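Local coordinates for protein cellobiose 2-epimerase (Caldibacillus thermoamylovorans, PDB 5ZHB) that probably epimerises cellobiose and related beta-1,4-linked disaccharides at C2 of their reducing-end glucose, interconverting gluco and manno forms, at residues 87-92 / 134-139; 109-114 / 158-163; 303-308 / 352-357; 309-314 / 374-379. One frame throughout, in Å; residues are numbered along the deposited sequence.

Contact 1: 87-92 / 134-139; sequences FDHQYK and LDYAKQ
Tyr-136 lies over the ring of Phe-87, holding its CE1 edge above the centre of that ring in an edge-to-face pair. The pair lies near the surface of what is probably an (alpha/alpha)6 barrel, between the loop after helix 69-86 and helix 131-145: Phe-87 is the residue at which the chain leaves helical geometry, and Tyr-136 sits on the second helix. The ring centroids are 5.2 Å apart with the planes inclined at 55°, and the nearest carbons, Phe-87 CE2 and Tyr-136 CD1, stand 4.1 Å apart. Phe-87 gets there with CG anti to its backbone N (chi1 -167°). His-89 joins the pair from the loop. Its ring packs a face on Phe-87 CD1, while its CE1 meets Tyr-136 OH in the ring plane at 3.4 Å; its NE2 is hydrogen-bonded to the carbonyl of Thr-83 on helix 69-86. Tyr-136 also leans on Tyr-79 and Thr-83 of that helix and on Leu-121 of helix 111-128, so it touches both helices.

Gln-139, one helical turn on, brings its amide across Phe-87 at about a right angle, with OE1 3.7 Å from Phe-87 CZ. Asp-135 OD2 takes a hydrogen bond from Gln-139 NE2, and this fixes which way the amide is turned, with OE1 facing the loop. No direct hydrogen bond joins the two segments. A water does the work instead: it donates to Gln-139 OE1 at 2.9 Å and accepts from Lys-92 NZ at 3.1 Å, the same ammonium that reaches His-89 O at 2.8 Å.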
# COMPACT_ATOMS: atom_id res chain seq x y z
N PHE A 87 -16.28 2.69 9.60
CA PHE A 87 -17.17 1.57 9.34
C PHE A 87 -18.60 2.10 9.32
O PHE A 87 -18.99 2.88 10.18
CB PHE A 87 -16.99 0.43 10.36
CG PHE A 87 -17.66 -0.89 9.97
CD1 PHE A 87 -19.01 -1.12 10.28
CD2 PHE A 87 -16.98 -1.89 9.28
CE1 PHE A 87 -19.64 -2.31 9.92
CE2 PHE A 87 -17.61 -3.09 8.91
CZ PHE A 87 -18.93 -3.29 9.22
N ASP A 88 -19.37 1.68 8.31
CA ASP A 88 -20.77 2.07 8.17
C ASP A 88 -21.60 1.01 8.90
O ASP A 88 -21.79 -0.09 8.39
CB ASP A 88 -21.13 2.09 6.70
CG ASP A 88 -22.60 2.30 6.37
OD1 ASP A 88 -23.45 2.38 7.33
OD2 ASP A 88 -22.88 2.43 5.17
N HIS A 89 -22.06 1.29 10.12
CA HIS A 89 -22.72 0.24 10.89
C HIS A 89 -24.10 -0.13 10.34
O HIS A 89 -24.61 -1.20 10.68
CB HIS A 89 -22.77 0.53 12.38
CG HIS A 89 -21.41 0.56 12.97
ND1 HIS A 89 -20.74 -0.56 13.42
CD2 HIS A 89 -20.58 1.61 13.13
CE1 HIS A 89 -19.55 -0.17 13.87
NE2 HIS A 89 -19.45 1.14 13.70
N GLN A 90 -24.67 0.71 9.46
CA GLN A 90 -25.93 0.39 8.82
C GLN A 90 -25.75 -0.48 7.57
O GLN A 90 -26.29 -1.59 7.51
CB GLN A 90 -26.72 1.67 8.57
CG GLN A 90 -28.11 1.37 8.02
CD GLN A 90 -29.08 2.53 8.01
OE1 GLN A 90 -28.71 3.69 8.22
NE2 GLN A 90 -30.33 2.23 7.70
N TYR A 91 -25.03 -0.01 6.54
CA TYR A 91 -24.94 -0.76 5.29
C TYR A 91 -23.65 -1.59 5.24
O TYR A 91 -23.47 -2.31 4.26
CB TYR A 91 -25.12 0.17 4.09
CG TYR A 91 -26.53 0.74 4.02
CD1 TYR A 91 -27.62 -0.10 3.82
CD2 TYR A 91 -26.79 2.10 4.26
CE1 TYR A 91 -28.91 0.39 3.80
CE2 TYR A 91 -28.08 2.60 4.25
CZ TYR A 91 -29.14 1.74 4.00
OH TYR A 91 -30.43 2.16 3.99
N LYS A 92 -22.77 -1.47 6.25
CA LYS A 92 -21.55 -2.27 6.37
C LYS A 92 -20.43 -1.80 5.42
O LYS A 92 -20.67 -1.22 4.36
CB LYS A 92 -21.80 -3.78 6.18
CG LYS A 92 -22.96 -4.37 7.01
CD LYS A 92 -22.91 -4.03 8.50
CE LYS A 92 -24.12 -4.54 9.27
NZ LYS A 92 -24.06 -3.99 10.63
N LEU A 134 -10.77 -9.13 14.48
CA LEU A 134 -10.71 -10.24 13.54
C LEU A 134 -12.07 -10.47 12.88
O LEU A 134 -12.12 -10.74 11.68
CB LEU A 134 -10.18 -11.51 14.19
CG LEU A 134 -10.20 -12.77 13.31
CD1 LEU A 134 -9.39 -12.55 12.03
CD2 LEU A 134 -9.70 -14.02 14.03
N ASP A 135 -13.16 -10.37 13.66
CA ASP A 135 -14.53 -10.49 13.14
C ASP A 135 -14.80 -9.41 12.10
O ASP A 135 -15.47 -9.62 11.09
CB ASP A 135 -15.55 -10.33 14.26
CG ASP A 135 -17.02 -10.39 13.83
OD1 ASP A 135 -17.43 -11.43 13.28
OD2 ASP A 135 -17.74 -9.38 14.03
N TYR A 136 -14.35 -8.19 12.38
CA TYR A 136 -14.51 -7.09 11.45
C TYR A 136 -13.80 -7.45 10.14
O TYR A 136 -14.37 -7.28 9.07
CB TYR A 136 -14.01 -5.82 12.11
CG TYR A 136 -15.04 -5.04 12.92
CD1 TYR A 136 -16.27 -4.70 12.38
CD2 TYR A 136 -14.75 -4.59 14.20
CE1 TYR A 136 -17.20 -3.97 13.11
CE2 TYR A 136 -15.66 -3.84 14.94
CZ TYR A 136 -16.89 -3.52 14.39
OH TYR A 136 -17.79 -2.76 15.08
N ALA A 137 -12.58 -8.00 10.27
CA ALA A 137 -11.78 -8.38 9.10
C ALA A 137 -12.53 -9.41 8.26
O ALA A 137 -12.67 -9.27 7.03
CB ALA A 137 -10.42 -8.89 9.53
N LYS A 138 -13.07 -10.42 8.94
CA LYS A 138 -13.85 -11.45 8.26
C LYS A 138 -15.10 -10.87 7.61
O LYS A 138 -15.44 -11.30 6.51
CB LYS A 138 -14.19 -12.61 9.21
CG LYS A 138 -12.97 -13.36 9.73
CD LYS A 138 -13.30 -14.65 10.45
CE LYS A 138 -12.18 -15.20 11.27
NZ LYS A 138 -12.63 -16.38 12.02
N GLN A 139 -15.80 -9.92 8.25
CA GLN A 139 -16.94 -9.29 7.58
C GLN A 139 -16.53 -8.62 6.26
O GLN A 139 -17.24 -8.70 5.27
CB GLN A 139 -17.65 -8.22 8.41
CG GLN A 139 -18.40 -8.76 9.63
CD GLN A 139 -19.10 -7.66 10.39
OE1 GLN A 139 -19.79 -6.82 9.80
NE2 GLN A 139 -18.88 -7.63 11.71
O HOH W 1 -21.59 -5.52 11.60

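Contact 2: 109-114 / 158-163; sequences KHVYAQ and EEFNRK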
# COMPACT_ATOMS: atom_id res chain seq x y z
N LYS A 109 -18.45 2.94 -1.39
CA LYS A 109 -17.86 1.72 -0.87
C LYS A 109 -16.99 1.13 -1.98
O LYS A 109 -17.51 0.70 -3.02
CB LYS A 109 -19.01 0.76 -0.56
CG LYS A 109 -19.93 1.20 0.56
CD LYS A 109 -19.35 1.28 1.96
CE LYS A 109 -20.30 1.97 2.91
NZ LYS A 109 -21.53 1.20 3.21
N HIS A 110 -15.68 1.16 -1.78
CA HIS A 110 -14.75 0.73 -2.81
C HIS A 110 -14.07 -0.54 -2.28
O HIS A 110 -13.67 -0.59 -1.11
CB HIS A 110 -13.79 1.88 -3.13
CG HIS A 110 -13.12 1.68 -4.44
ND1 HIS A 110 -12.32 0.57 -4.68
CD2 HIS A 110 -13.20 2.36 -5.59
CE1 HIS A 110 -11.88 0.62 -5.94
NE2 HIS A 110 -12.40 1.70 -6.51
N VAL A 111 -13.92 -1.55 -3.15
CA VAL A 111 -13.25 -2.80 -2.81
C VAL A 111 -11.83 -2.52 -2.30
O VAL A 111 -11.37 -3.14 -1.36
CB VAL A 111 -13.26 -3.76 -4.02
CG1 VAL A 111 -12.37 -4.97 -3.80
CG2 VAL A 111 -14.66 -4.23 -4.38
N TYR A 112 -11.15 -1.53 -2.88
CA TYR A 112 -9.79 -1.16 -2.50
C TYR A 112 -9.76 -0.76 -1.03
O TYR A 112 -8.86 -1.16 -0.29
CB TYR A 112 -9.33 -0.01 -3.39
CG TYR A 112 -7.96 0.60 -3.17
CD1 TYR A 112 -6.83 -0.20 -2.95
CD2 TYR A 112 -7.77 1.96 -3.29
CE1 TYR A 112 -5.58 0.37 -2.81
CE2 TYR A 112 -6.53 2.54 -3.15
CZ TYR A 112 -5.43 1.74 -2.90
OH TYR A 112 -4.20 2.33 -2.77
N ALA A 113 -10.75 0.02 -0.62
CA ALA A 113 -10.81 0.44 0.77
C ALA A 113 -11.10 -0.76 1.69
O ALA A 113 -10.53 -0.84 2.77
CB ALA A 113 -11.79 1.59 0.91
N GLN A 114 -11.99 -1.67 1.27
CA GLN A 114 -12.34 -2.82 2.09
C GLN A 114 -11.11 -3.70 2.29
O GLN A 114 -10.87 -4.19 3.38
CB GLN A 114 -13.52 -3.63 1.54
CG GLN A 114 -14.72 -2.81 1.09
CD GLN A 114 -15.13 -1.69 2.03
OE1 GLN A 114 -15.30 -1.90 3.23
NE2 GLN A 114 -15.26 -0.49 1.50
N GLU A 158 -14.81 -2.76 -8.32
CA GLU A 158 -14.24 -1.46 -8.01
C GLU A 158 -15.18 -0.71 -7.05
O GLU A 158 -15.06 -0.85 -5.84
CB GLU A 158 -13.94 -0.70 -9.29
CG GLU A 158 -12.80 -1.28 -10.13
CD GLU A 158 -11.45 -1.11 -9.45
OE1 GLU A 158 -11.24 -0.01 -8.90
OE2 GLU A 158 -10.62 -2.03 -9.49
N GLU A 159 -16.11 0.08 -7.61
CA GLU A 159 -16.78 1.14 -6.85
C GLU A 159 -18.29 0.84 -6.77
O GLU A 159 -18.92 0.51 -7.78
CB GLU A 159 -16.54 2.50 -7.49
CG GLU A 159 -17.29 3.67 -6.84
CD GLU A 159 -17.05 4.98 -7.56
OE1 GLU A 159 -15.90 5.20 -7.93
OE2 GLU A 159 -18.00 5.78 -7.77
N PHE A 160 -18.83 1.04 -5.55
CA PHE A 160 -20.25 0.95 -5.25
C PHE A 160 -20.70 2.21 -4.51
O PHE A 160 -19.88 2.92 -3.90
CB PHE A 160 -20.51 -0.28 -4.36
CG PHE A 160 -20.05 -1.60 -4.97
CD1 PHE A 160 -18.69 -1.91 -5.03
CD2 PHE A 160 -20.96 -2.50 -5.51
CE1 PHE A 160 -18.27 -3.11 -5.60
CE2 PHE A 160 -20.53 -3.70 -6.07
CZ PHE A 160 -19.17 -3.99 -6.12
N ASN A 161 -22.03 2.46 -4.50
CA ASN A 161 -22.59 3.48 -3.62
C ASN A 161 -22.63 2.92 -2.21
O ASN A 161 -22.32 1.74 -1.98
CB ASN A 161 -23.93 4.01 -4.12
CG ASN A 161 -25.03 2.97 -4.15
OD1 ASN A 161 -24.93 1.91 -3.52
ND2 ASN A 161 -26.11 3.31 -4.85
N ARG A 162 -23.10 3.76 -1.29
CA ARG A 162 -23.18 3.39 0.11
C ARG A 162 -23.89 2.05 0.30
O ARG A 162 -23.51 1.27 1.17
CB ARG A 162 -23.87 4.50 0.90
CG ARG A 162 -23.78 4.30 2.41
CD ARG A 162 -24.64 5.28 3.24
NE ARG A 162 -24.66 4.77 4.61
CZ ARG A 162 -25.44 5.19 5.59
NH1 ARG A 162 -26.42 6.04 5.37
NH2 ARG A 162 -25.25 4.73 6.81
N LYS A 163 -24.97 1.81 -0.46
CA LYS A 163 -25.79 0.62 -0.25
C LYS A 163 -25.33 -0.53 -1.15
O LYS A 163 -26.09 -1.43 -1.51
CB LYS A 163 -27.25 1.01 -0.54
CG LYS A 163 -27.82 2.14 0.29
CD LYS A 163 -29.20 2.61 -0.18
CE LYS A 163 -29.78 3.62 0.78
NZ LYS A 163 -31.05 4.19 0.33
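A short antiparallel strand pair leads straight into a barrel helix here: Lys-109 and His-110 lie opposite Phe-160 and Glu-159, and helix 111-128 starts at the next residue. In the hydrogen-bonded pair, Lys-109 N to Phe-160 O and Phe-160 N to Lys-109 O are both 2.9 Å; His-110 and Glu-159 form the non-hydrogen-bonded one. The pairing runs on into the helix, where Val-111 N gives Glu-158 O a nearly straight bond of 3.0 Å. That same carbonyl oxygen sits 3.3 Å above the centre of the His-110 ring. His-110 is the N-cap residue of the helix, and its ND1 accepts from Tyr-112 N, in the ring plane, at 3.0 Å. Glu-158 runs alongside His-110 and brings OE1 to the ring edge, 3.1 Å from His-110 CE1, while its OE2 is held by Thr-182 and Thr-185. On the other face of the strands, Lys-109 bends at chi2 and chi4 and puts NZ on a lone pair of Arg-162 O, 2.8 Å away. Asp-88 and the carbonyl of Lys-92 grip the same ammonium, and Arg-162 NE bridges to Asp-88 too. Asp-88, shared between the two cations, probably offsets their mutual repulsion and helps keep Lys-109 charged.

Contact 3: 303-308 / 352-357; sequences TRVWWV and WYWSVE
Trp-306 points the edge of its six-membered ring at the face of Trp-354. CZ3 of Trp-306 stands 3.9 Å above the indole plane, over its centre, and the two planes are inclined at 61°, so the pair is T-shaped rather than stacked. With CG anti to the backbone N (chi1 -178°), Trp-354 starts away from segment 303-308 at CB, yet its indole ends near Trp-306. Trp-354 O also approaches the edge of Trp-306, 3.2 Å from CE3. On its pyrrole side Trp-306 meets a second indole, CD1 against Trp-352 CE3 at 4.1 Å, the two side chains crossing at about a right angle. Trp-307 CB lies over one face of Trp-306, and Lys-372 makes a cation-pi contact with the same indole. An alanine at Trp-306 would probably leave the face of Trp-354 without its edge partner, open a gap beside Trp-352 and deprive Lys-372 of its aromatic partner.

Next to the tryptophans the backbones pair. Arg-304 N to Val-356 O is 2.9 Å and Val-356 N to Arg-304 O 2.8 Å, and Trp-306 N continues the series to Trp-354 O. At the far end Thr-303 CG2 packs on Ser-355 CB at 3.5 Å. A water donates to Thr-303 OG1, itself hydrogen-bonded to Asp-301, and to Glu-357 OE2, hydrogen-bonded to Thr-363. Strand 299-305 thus pairs with 355-356 and runs directly into helix 306-323, consistent with a sheet at the mouth of an (alpha/alpha)6 barrel of this family.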
# COMPACT_ATOMS: atom_id res chain seq x y z
N THR A 303 9.38 12.21 -12.28
CA THR A 303 9.14 12.57 -10.89
C THR A 303 9.55 11.41 -9.99
O THR A 303 9.20 10.26 -10.27
CB THR A 303 7.66 12.87 -10.65
OG1 THR A 303 7.26 13.86 -11.58
CG2 THR A 303 7.40 13.39 -9.24
N ARG A 304 10.30 11.71 -8.93
CA ARG A 304 10.66 10.75 -7.91
C ARG A 304 9.62 10.79 -6.79
O ARG A 304 9.58 11.76 -6.04
CB ARG A 304 12.02 11.06 -7.32
CG ARG A 304 13.22 10.62 -8.14
CD ARG A 304 13.41 11.52 -9.37
NE ARG A 304 14.77 11.39 -9.91
CZ ARG A 304 15.22 12.01 -11.01
NH1 ARG A 304 14.39 12.65 -11.80
NH2 ARG A 304 16.50 11.91 -11.32
N VAL A 305 8.75 9.77 -6.75
CA VAL A 305 7.61 9.73 -5.85
C VAL A 305 8.04 8.91 -4.65
O VAL A 305 8.65 7.86 -4.85
CB VAL A 305 6.33 9.16 -6.51
CG1 VAL A 305 5.18 9.05 -5.53
CG2 VAL A 305 5.87 10.03 -7.67
N TRP A 306 7.67 9.35 -3.43
CA TRP A 306 8.21 8.78 -2.21
C TRP A 306 7.94 7.28 -2.12
O TRP A 306 8.87 6.49 -1.86
CB TRP A 306 7.71 9.56 -0.96
CG TRP A 306 6.52 8.96 -0.27
CD1 TRP A 306 6.57 8.14 0.81
CD2 TRP A 306 5.13 9.04 -0.65
NE1 TRP A 306 5.31 7.75 1.17
CE2 TRP A 306 4.41 8.26 0.28
CE3 TRP A 306 4.43 9.69 -1.66
CZ2 TRP A 306 3.03 8.09 0.21
CZ3 TRP A 306 3.06 9.55 -1.71
CH2 TRP A 306 2.37 8.77 -0.79
N TRP A 307 6.71 6.85 -2.35
CA TRP A 307 6.35 5.45 -2.12
C TRP A 307 7.05 4.53 -3.12
O TRP A 307 7.37 3.40 -2.75
CB TRP A 307 4.83 5.22 -2.11
CG TRP A 307 4.10 5.36 -3.42
CD1 TRP A 307 3.42 6.45 -3.88
CD2 TRP A 307 3.93 4.34 -4.42
NE1 TRP A 307 2.88 6.20 -5.11
CE2 TRP A 307 3.18 4.90 -5.47
CE3 TRP A 307 4.35 3.00 -4.53
CZ2 TRP A 307 2.83 4.17 -6.61
CZ3 TRP A 307 3.98 2.28 -5.65
CH2 TRP A 307 3.24 2.86 -6.68
N VAL A 308 7.29 5.04 -4.34
CA VAL A 308 7.98 4.27 -5.36
C VAL A 308 9.40 3.93 -4.92
O VAL A 308 9.82 2.77 -4.99
CB VAL A 308 7.94 5.05 -6.70
CG1 VAL A 308 8.83 4.38 -7.74
CG2 VAL A 308 6.52 5.27 -7.21
N TRP A 352 8.49 13.17 5.16
CA TRP A 352 8.99 12.99 3.81
C TRP A 352 8.17 13.84 2.85
O TRP A 352 6.95 14.01 2.96
CB TRP A 352 8.93 11.50 3.41
CG TRP A 352 9.82 10.54 4.18
CD1 TRP A 352 10.29 10.62 5.45
CD2 TRP A 352 10.38 9.32 3.64
NE1 TRP A 352 11.09 9.55 5.75
CE2 TRP A 352 11.16 8.73 4.65
CE3 TRP A 352 10.30 8.69 2.40
CZ2 TRP A 352 11.84 7.53 4.46
CZ3 TRP A 352 10.98 7.51 2.21
CH2 TRP A 352 11.76 6.95 3.21
N TYR A 353 8.83 14.35 1.83
CA TYR A 353 8.10 14.97 0.75
C TYR A 353 7.32 13.94 -0.07
O TYR A 353 7.70 12.77 -0.14
CB TYR A 353 9.07 15.67 -0.19
CG TYR A 353 9.92 16.74 0.46
CD1 TYR A 353 9.35 17.87 1.04
CD2 TYR A 353 11.31 16.67 0.35
CE1 TYR A 353 10.16 18.86 1.61
CE2 TYR A 353 12.12 17.66 0.89
CZ TYR A 353 11.54 18.76 1.48
OH TYR A 353 12.38 19.71 1.97
N TRP A 354 6.23 14.39 -0.67
CA TRP A 354 5.43 13.57 -1.55
C TRP A 354 6.29 13.10 -2.72
O TRP A 354 6.32 11.92 -3.07
CB TRP A 354 4.23 14.38 -2.05
CG TRP A 354 3.30 13.59 -2.94
CD1 TRP A 354 3.58 13.15 -4.20
CD2 TRP A 354 1.94 13.19 -2.68
NE1 TRP A 354 2.53 12.45 -4.72
CE2 TRP A 354 1.49 12.49 -3.82
CE3 TRP A 354 1.06 13.37 -1.61
CZ2 TRP A 354 0.21 11.98 -3.93
CZ3 TRP A 354 -0.22 12.90 -1.73
CH2 TRP A 354 -0.65 12.21 -2.88
N SER A 355 6.97 14.06 -3.35
CA SER A 355 7.79 13.74 -4.51
C SER A 355 8.87 14.80 -4.69
O SER A 355 8.82 15.85 -4.05
CB SER A 355 6.93 13.56 -5.75
OG SER A 355 6.16 14.71 -6.06
N VAL A 356 9.83 14.48 -5.56
CA VAL A 356 10.90 15.38 -5.95
C VAL A 356 10.93 15.48 -7.47
O VAL A 356 10.80 14.48 -8.17
CB VAL A 356 12.26 14.95 -5.39
CG1 VAL A 356 13.36 15.91 -5.82
CG2 VAL A 356 12.22 14.80 -3.88
N GLU A 357 11.04 16.71 -7.97
CA GLU A 357 11.14 16.96 -9.41
C GLU A 357 12.55 16.61 -9.91
O GLU A 357 13.47 16.39 -9.11
CB GLU A 357 10.85 18.43 -9.70
CG GLU A 357 9.49 18.93 -9.21
CD GLU A 357 8.30 18.20 -9.78
OE1 GLU A 357 8.37 17.90 -10.99
OE2 GLU A 357 7.33 17.89 -9.05
O HOH W 2 5.32 16.28 -10.48

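Contact 4: 309-314 / 374-379; sequences QVEAMV and PYHNAR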
# COMPACT_ATOMS: atom_id res chain seq x y z
N GLN A 309 10.09 4.88 -4.28
CA GLN A 309 11.46 4.67 -3.87
C GLN A 309 11.50 3.59 -2.80
O GLN A 309 12.33 2.68 -2.86
CB GLN A 309 12.10 5.95 -3.34
CG GLN A 309 11.91 7.19 -4.20
CD GLN A 309 12.32 7.00 -5.65
OE1 GLN A 309 13.39 6.48 -5.94
NE2 GLN A 309 11.42 7.33 -6.57
N VAL A 310 10.64 3.66 -1.79
CA VAL A 310 10.75 2.70 -0.70
C VAL A 310 10.30 1.30 -1.13
O VAL A 310 10.83 0.32 -0.62
CB VAL A 310 9.98 3.13 0.57
CG1 VAL A 310 10.37 4.54 1.01
CG2 VAL A 310 8.48 3.02 0.44
N GLU A 311 9.26 1.18 -1.95
CA GLU A 311 8.87 -0.13 -2.48
C GLU A 311 10.02 -0.71 -3.30
O GLU A 311 10.22 -1.92 -3.30
CB GLU A 311 7.59 -0.09 -3.30
CG GLU A 311 6.35 0.26 -2.47
CD GLU A 311 6.04 -0.64 -1.30
OE1 GLU A 311 6.46 -1.81 -1.36
OE2 GLU A 311 5.39 -0.17 -0.31
N ALA A 312 10.74 0.12 -4.04
CA ALA A 312 11.90 -0.39 -4.79
C ALA A 312 12.97 -0.92 -3.83
O ALA A 312 13.57 -1.98 -4.07
CB ALA A 312 12.43 0.69 -5.70
N MET A 313 13.20 -0.21 -2.72
CA MET A 313 14.19 -0.69 -1.75
C MET A 313 13.78 -2.05 -1.21
O MET A 313 14.60 -2.97 -1.12
CB MET A 313 14.48 0.31 -0.62
CG MET A 313 15.32 1.48 -1.08
SD MET A 313 15.74 2.72 0.16
CE MET A 313 14.19 3.58 0.48
N VAL A 314 12.49 -2.24 -0.90
CA VAL A 314 12.08 -3.51 -0.32
C VAL A 314 12.18 -4.60 -1.40
O VAL A 314 12.71 -5.67 -1.16
CB VAL A 314 10.69 -3.47 0.34
CG1 VAL A 314 10.26 -4.84 0.87
CG2 VAL A 314 10.66 -2.43 1.46
N PRO A 374 1.66 6.97 6.70
CA PRO A 374 2.92 6.33 7.08
C PRO A 374 3.11 4.88 6.67
O PRO A 374 4.08 4.27 7.09
CB PRO A 374 2.82 6.44 8.61
CG PRO A 374 1.37 6.18 8.90
CD PRO A 374 0.65 6.88 7.75
N TYR A 375 2.18 4.30 5.90
CA TYR A 375 2.22 2.87 5.61
C TYR A 375 3.44 2.51 4.76
O TYR A 375 4.20 1.62 5.16
CB TYR A 375 0.87 2.43 5.04
CG TYR A 375 0.82 1.48 3.85
CD1 TYR A 375 0.93 0.11 4.01
CD2 TYR A 375 0.57 1.96 2.57
CE1 TYR A 375 0.81 -0.77 2.94
CE2 TYR A 375 0.44 1.10 1.48
CZ TYR A 375 0.59 -0.27 1.66
OH TYR A 375 0.43 -1.14 0.60
N HIS A 376 3.63 3.17 3.62
CA HIS A 376 4.70 2.76 2.70
C HIS A 376 6.08 2.89 3.35
O HIS A 376 6.90 1.96 3.31
CB HIS A 376 4.63 3.53 1.39
CG HIS A 376 3.60 3.10 0.38
ND1 HIS A 376 3.64 1.88 -0.27
CD2 HIS A 376 2.48 3.73 -0.05
CE1 HIS A 376 2.57 1.79 -1.08
NE2 HIS A 376 1.87 2.91 -0.99
N ASN A 377 6.37 4.07 3.88
CA ASN A 377 7.69 4.36 4.42
C ASN A 377 7.95 3.63 5.75
O ASN A 377 9.07 3.13 5.95
CB ASN A 377 8.01 5.85 4.39
CG ASN A 377 7.10 6.72 5.22
OD1 ASN A 377 6.02 6.29 5.61
ND2 ASN A 377 7.51 7.97 5.42
N ALA A 378 6.95 3.53 6.64
CA ALA A 378 7.11 2.73 7.84
C ALA A 378 7.34 1.26 7.51
O ALA A 378 8.23 0.63 8.08
CB ALA A 378 5.93 2.84 8.76
N ARG A 379 6.49 0.71 6.63
CA ARG A 379 6.60 -0.67 6.22
C ARG A 379 8.00 -0.95 5.67
O ARG A 379 8.59 -1.99 6.00
CB ARG A 379 5.49 -1.01 5.22
CG ARG A 379 5.55 -2.49 4.87
CD ARG A 379 4.43 -3.04 4.03
NE ARG A 379 4.41 -2.43 2.70
CZ ARG A 379 3.48 -2.69 1.78
NH1 ARG A 379 2.54 -3.58 2.02
NH2 ARG A 379 3.53 -2.08 0.60
O HOH W 3 6.72 -0.71 2.04
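Glu-311 OE2 takes hydrogen bonds from two side chains of helix 375-387. His-376 ND1 reaches it at 2.7 Å on the anti side of the carboxylate, with OE2 in the plane of the imidazole; Arg-379 NH2 reaches it at 2.8 Å from above the carboxylate plane, as part of a salt bridge. Carboxylate and imidazole stand 75° apart. A water also donates to OE2 and to His-376 O, and accepts from Arg-379 NE. Beside this polar knot Val-310 CG2 packs on His-376 O at 3.4 Å.

In the second shell one ring, Tyr-375, lies against both donors: CE2 is 3.3 Å above the imidazole plane and CE1 3.4 Å above the guanidinium plane. Trp-307 stacks on His-376, Trp-253 holds Glu-311 OE1, and Glu-191 pairs with Arg-379 NH1. An alanine in place of Glu-311 would probably leave His-376 ND1 and Arg-379 NH2 without this acceptor and the imidazole less fixed in its rotation.

Segments 309-314 and 375-379 cross at 33°, axes 9.1 Å apart, probably as inner helices of an (alpha/alpha)6 barrel, which in this family surround the active-site pocket; helix 245-262 packs on both segments and helix 49-66 on segment 374-379.

Contact 1 is a surface contact in which aromatic packing and a water join a loop to a helix; contacts 2, 3 and 4 are buried. Contacts 2 and 3 share one design, an antiparallel strand pair feeding a helix, but contact 2 is dominated by polar and charged groups and contact 3 by indoles; their centres are 28 Å apart. Contact 4 has no strand pairing: charged and polar side chains join two helices. Neighbours touch in pairs. Contacts 1 and 2 touch through a shared salt bridge, while contacts 3 and 4 share helix 306-323 and meet where Trp-352 packs on Val-310. Contacts 1 and 3 lie on opposite sides of the chain's centre.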